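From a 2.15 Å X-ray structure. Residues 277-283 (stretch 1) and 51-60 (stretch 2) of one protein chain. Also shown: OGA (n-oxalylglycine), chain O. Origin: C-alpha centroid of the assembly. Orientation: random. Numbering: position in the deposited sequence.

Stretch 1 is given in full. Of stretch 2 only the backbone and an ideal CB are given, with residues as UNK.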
# COMPACT_ATOMS: atom_id res chain seq x y z
N MET C 277 -32.39 39.47 16.69
CA MET C 277 -31.74 38.67 15.66
C MET C 277 -32.64 38.65 14.43
O MET C 277 -33.84 38.36 14.53
CB MET C 277 -31.48 37.23 16.16
CG MET C 277 -30.77 37.10 17.50
SD MET C 277 -29.07 37.76 17.53
CE MET C 277 -28.21 36.49 16.59
N ARG C 278 -32.05 38.97 13.28
CA ARG C 278 -32.79 39.15 12.02
C ARG C 278 -32.16 38.31 10.90
O ARG C 278 -30.95 38.33 10.71
CB ARG C 278 -32.85 40.62 11.63
CG ARG C 278 -33.26 41.55 12.76
CD ARG C 278 -33.42 42.98 12.30
NE ARG C 278 -33.71 43.85 13.44
CZ ARG C 278 -33.87 45.17 13.38
NH1 ARG C 278 -33.77 45.84 12.23
NH2 ARG C 278 -34.14 45.84 14.50
N ARG C 279 -33.01 37.60 10.15
CA ARG C 279 -32.59 36.62 9.14
C ARG C 279 -33.03 37.01 7.72
O ARG C 279 -34.17 37.42 7.52
CB ARG C 279 -33.14 35.23 9.50
CG ARG C 279 -32.55 34.07 8.71
CD ARG C 279 -33.16 32.73 9.10
NE ARG C 279 -34.31 32.40 8.27
CZ ARG C 279 -35.22 31.45 8.53
NH1 ARG C 279 -35.15 30.70 9.62
NH2 ARG C 279 -36.22 31.26 7.68
N ALA C 280 -32.13 36.90 6.76
CA ALA C 280 -32.52 36.87 5.34
C ALA C 280 -32.47 35.42 4.87
O ALA C 280 -31.56 34.66 5.24
CB ALA C 280 -31.61 37.75 4.50
N THR C 281 -33.46 35.03 4.07
CA THR C 281 -33.55 33.66 3.56
C THR C 281 -33.59 33.62 2.03
O THR C 281 -34.41 34.30 1.41
CB THR C 281 -34.74 32.89 4.16
OG1 THR C 281 -34.81 33.16 5.57
CG2 THR C 281 -34.56 31.39 3.98
N VAL C 282 -32.68 32.85 1.46
CA VAL C 282 -32.61 32.65 0.02
C VAL C 282 -33.36 31.38 -0.31
O VAL C 282 -33.05 30.31 0.25
CB VAL C 282 -31.15 32.53 -0.48
CG1 VAL C 282 -31.10 32.36 -2.00
CG2 VAL C 282 -30.34 33.75 -0.05
N ALA C 283 -34.35 31.49 -1.20
CA ALA C 283 -35.18 30.36 -1.63
C ALA C 283 -34.34 29.24 -2.21
O ALA C 283 -33.32 29.51 -2.84
CB ALA C 283 -36.21 30.82 -2.66
N UNK C 51 -27.88 47.47 7.72
CA UNK C 51 -29.34 47.66 7.74
C UNK C 51 -30.03 46.40 7.21
O UNK C 51 -29.40 45.55 6.58
CB UNK C 51 -29.74 48.88 6.91
N UNK C 52 -31.33 46.28 7.45
CA UNK C 52 -32.14 45.19 6.90
C UNK C 52 -32.03 45.11 5.38
O UNK C 52 -31.84 44.02 4.83
CB UNK C 52 -33.61 45.37 7.30
N UNK C 53 -32.10 46.25 4.72
CA UNK C 53 -31.95 46.33 3.27
C UNK C 53 -30.56 45.91 2.78
O UNK C 53 -30.45 45.18 1.78
CB UNK C 53 -32.24 47.76 2.81
N UNK C 54 -29.50 46.35 3.47
CA UNK C 54 -28.13 45.99 3.09
C UNK C 54 -27.92 44.47 3.23
O UNK C 54 -27.28 43.85 2.37
CB UNK C 54 -27.12 46.75 3.95
N UNK C 55 -28.48 43.89 4.29
CA UNK C 55 -28.43 42.46 4.56
C UNK C 55 -29.10 41.63 3.47
O UNK C 55 -28.54 40.62 3.02
CB UNK C 55 -29.09 42.17 5.91
N UNK C 56 -30.29 42.07 3.04
CA UNK C 56 -31.05 41.36 2.02
C UNK C 56 -30.37 41.48 0.66
O UNK C 56 -30.30 40.49 -0.09
CB UNK C 56 -32.48 41.90 1.95
N UNK C 57 -29.86 42.67 0.34
CA UNK C 57 -29.09 42.89 -0.88
C UNK C 57 -27.88 41.93 -0.99
O UNK C 57 -27.59 41.42 -2.08
CB UNK C 57 -28.61 44.34 -0.93
N UNK C 58 -27.22 41.69 0.14
CA UNK C 58 -26.12 40.73 0.22
C UNK C 58 -26.65 39.34 -0.12
O UNK C 58 -26.09 38.67 -0.98
CB UNK C 58 -25.48 40.74 1.61
N UNK C 59 -27.73 38.93 0.54
CA UNK C 59 -28.35 37.62 0.32
C UNK C 59 -28.79 37.39 -1.12
O UNK C 59 -28.70 36.27 -1.62
CB UNK C 59 -29.56 37.46 1.24
N UNK C 60 -29.24 38.45 -1.79
CA UNK C 60 -29.77 38.33 -3.17
C UNK C 60 -28.75 38.03 -4.27
O UNK C 60 -29.14 37.64 -5.38
CB UNK C 60 -30.48 39.63 -3.54
C1 OGA O . -32.85 30.95 12.41
C2 OGA O . -32.51 30.36 13.68
C4 OGA O . -31.46 30.72 15.88
C5 OGA O . -31.01 31.93 16.63
O1 OGA O . -33.15 30.17 11.47
O2 OGA O . -32.78 32.20 12.29
O2' OGA O . -32.91 29.22 13.92
O3 OGA O . -31.84 32.86 16.77
N1 OGA O . -31.75 31.08 14.50
O4 OGA O . -29.83 31.97 17.07

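Stretch 1 enters as a strand already under way at 277, and stretch 2 holds a helix from 52. Their axes approach to 8.3 Å at 30°, so side chains must bridge the gap.

Position 51 lies just before the helix. Its CB points away from stretch 1. A small capping residue such as Ser, Thr, Asp or Asn would suit it. It is Thr 51, whose OG1 accepts from the backbone N of position 54 at 3.1 Å.

Position 52 points sideways, and its ideal CB is 5.0 Å from Arg 278 NH1. That guanidinium offers positive charge, so Asp or Glu would fit, and Asn or Gln could also accept. The residue is Asp 52. Its chi1 is m, and its end comes nearer the strand than its CB direction suggests. Asp 52 OD1 meets Arg 278 NH1 at 3.0 Å, a hydrogen-bonded salt bridge at the edge of the guanidinium.

Positions 53 and 54 are out of reach of the strand, which sets no demand on either. They are Glu 53 and Gln 54. Gln 54 OE1 accepts from Thr 51 N at 3.0 Å, completing a reciprocal pair with the cap.

Position 55 points toward stretch 1, with its ideal CB 5.3 Å from Ala 280 CB. The carbonyl of Arg 278 lies farther out, so a long side chain with a donor would suit: Gln, Lys or Arg. It is Gln 55, extended with chi1 and chi2 both t. Gln 55 NE2 donates to Arg 278 O at 3.0 Å, nearly straight at 169°. The same NE2 is 3.5 Å from Ala 280 N, but these are two donors and do not bond.

Position 56 points sideways, and its ideal CB is 4.9 Å from Ala 280 CB. The methyl there favours an apolar chain: Leu, Ile or Met. Met 56 bends through chi2 p and chi3 p, bringing its CE to 3.9 Å from Ala 280 CB.

Positions 57 and 58 are out of reach, so stretch 1 does not choose between residues. They are Ala 57 and Phe 58, and neither contacts the strand.

Position 59 points toward stretch 1. Its ideal CB is already 3.9 Å from Ala 280 CB and 4.0 Å from Val 282 CG2. A small residue, Ala or Gly, fits most simply. Ala 59 packs its CB against those same two atoms.

Position 60 points away, leaving many residues possible. Leu 60 turns its end nearer but makes no contact.

Stretch 2 51-60: TDEQQMAFAL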
# COMPACT_ATOMS: atom_id res chain seq x y z
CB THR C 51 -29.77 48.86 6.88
OG1 THR C 51 -29.42 48.62 5.52
CG2 THR C 51 -29.11 50.16 7.35
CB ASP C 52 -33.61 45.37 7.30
CG ASP C 52 -33.88 45.02 8.75
OD1 ASP C 52 -32.91 44.83 9.53
OD2 ASP C 52 -35.07 44.93 9.12
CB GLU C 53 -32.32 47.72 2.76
CG GLU C 53 -33.82 48.01 2.86
CD GLU C 53 -34.24 49.37 2.31
OE1 GLU C 53 -33.42 50.32 2.29
OE2 GLU C 53 -35.42 49.49 1.89
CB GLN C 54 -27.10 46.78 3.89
CG GLN C 54 -26.92 48.23 3.44
CD GLN C 54 -26.28 49.12 4.52
OE1 GLN C 54 -26.13 48.72 5.67
NE2 GLN C 54 -25.91 50.33 4.13
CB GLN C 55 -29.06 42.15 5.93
CG GLN C 55 -28.96 40.70 6.39
CD GLN C 55 -29.56 40.49 7.76
OE1 GLN C 55 -29.67 41.42 8.56
NE2 GLN C 55 -29.95 39.25 8.06
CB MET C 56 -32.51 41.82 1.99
CG MET C 56 -33.38 41.20 0.91
SD MET C 56 -33.52 39.40 1.01
CE MET C 56 -34.62 39.20 2.41
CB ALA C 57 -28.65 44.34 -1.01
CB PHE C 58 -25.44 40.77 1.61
CG PHE C 58 -24.38 39.68 1.81
CD1 PHE C 58 -23.33 39.49 0.90
CD2 PHE C 58 -24.41 38.87 2.94
CE1 PHE C 58 -22.37 38.49 1.11
CE2 PHE C 58 -23.46 37.87 3.15
CZ PHE C 58 -22.43 37.69 2.23
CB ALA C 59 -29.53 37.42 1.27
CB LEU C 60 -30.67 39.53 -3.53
CG LEU C 60 -32.05 39.56 -2.85
CD1 LEU C 60 -32.73 40.92 -3.03
CD2 LEU C 60 -32.97 38.42 -3.31
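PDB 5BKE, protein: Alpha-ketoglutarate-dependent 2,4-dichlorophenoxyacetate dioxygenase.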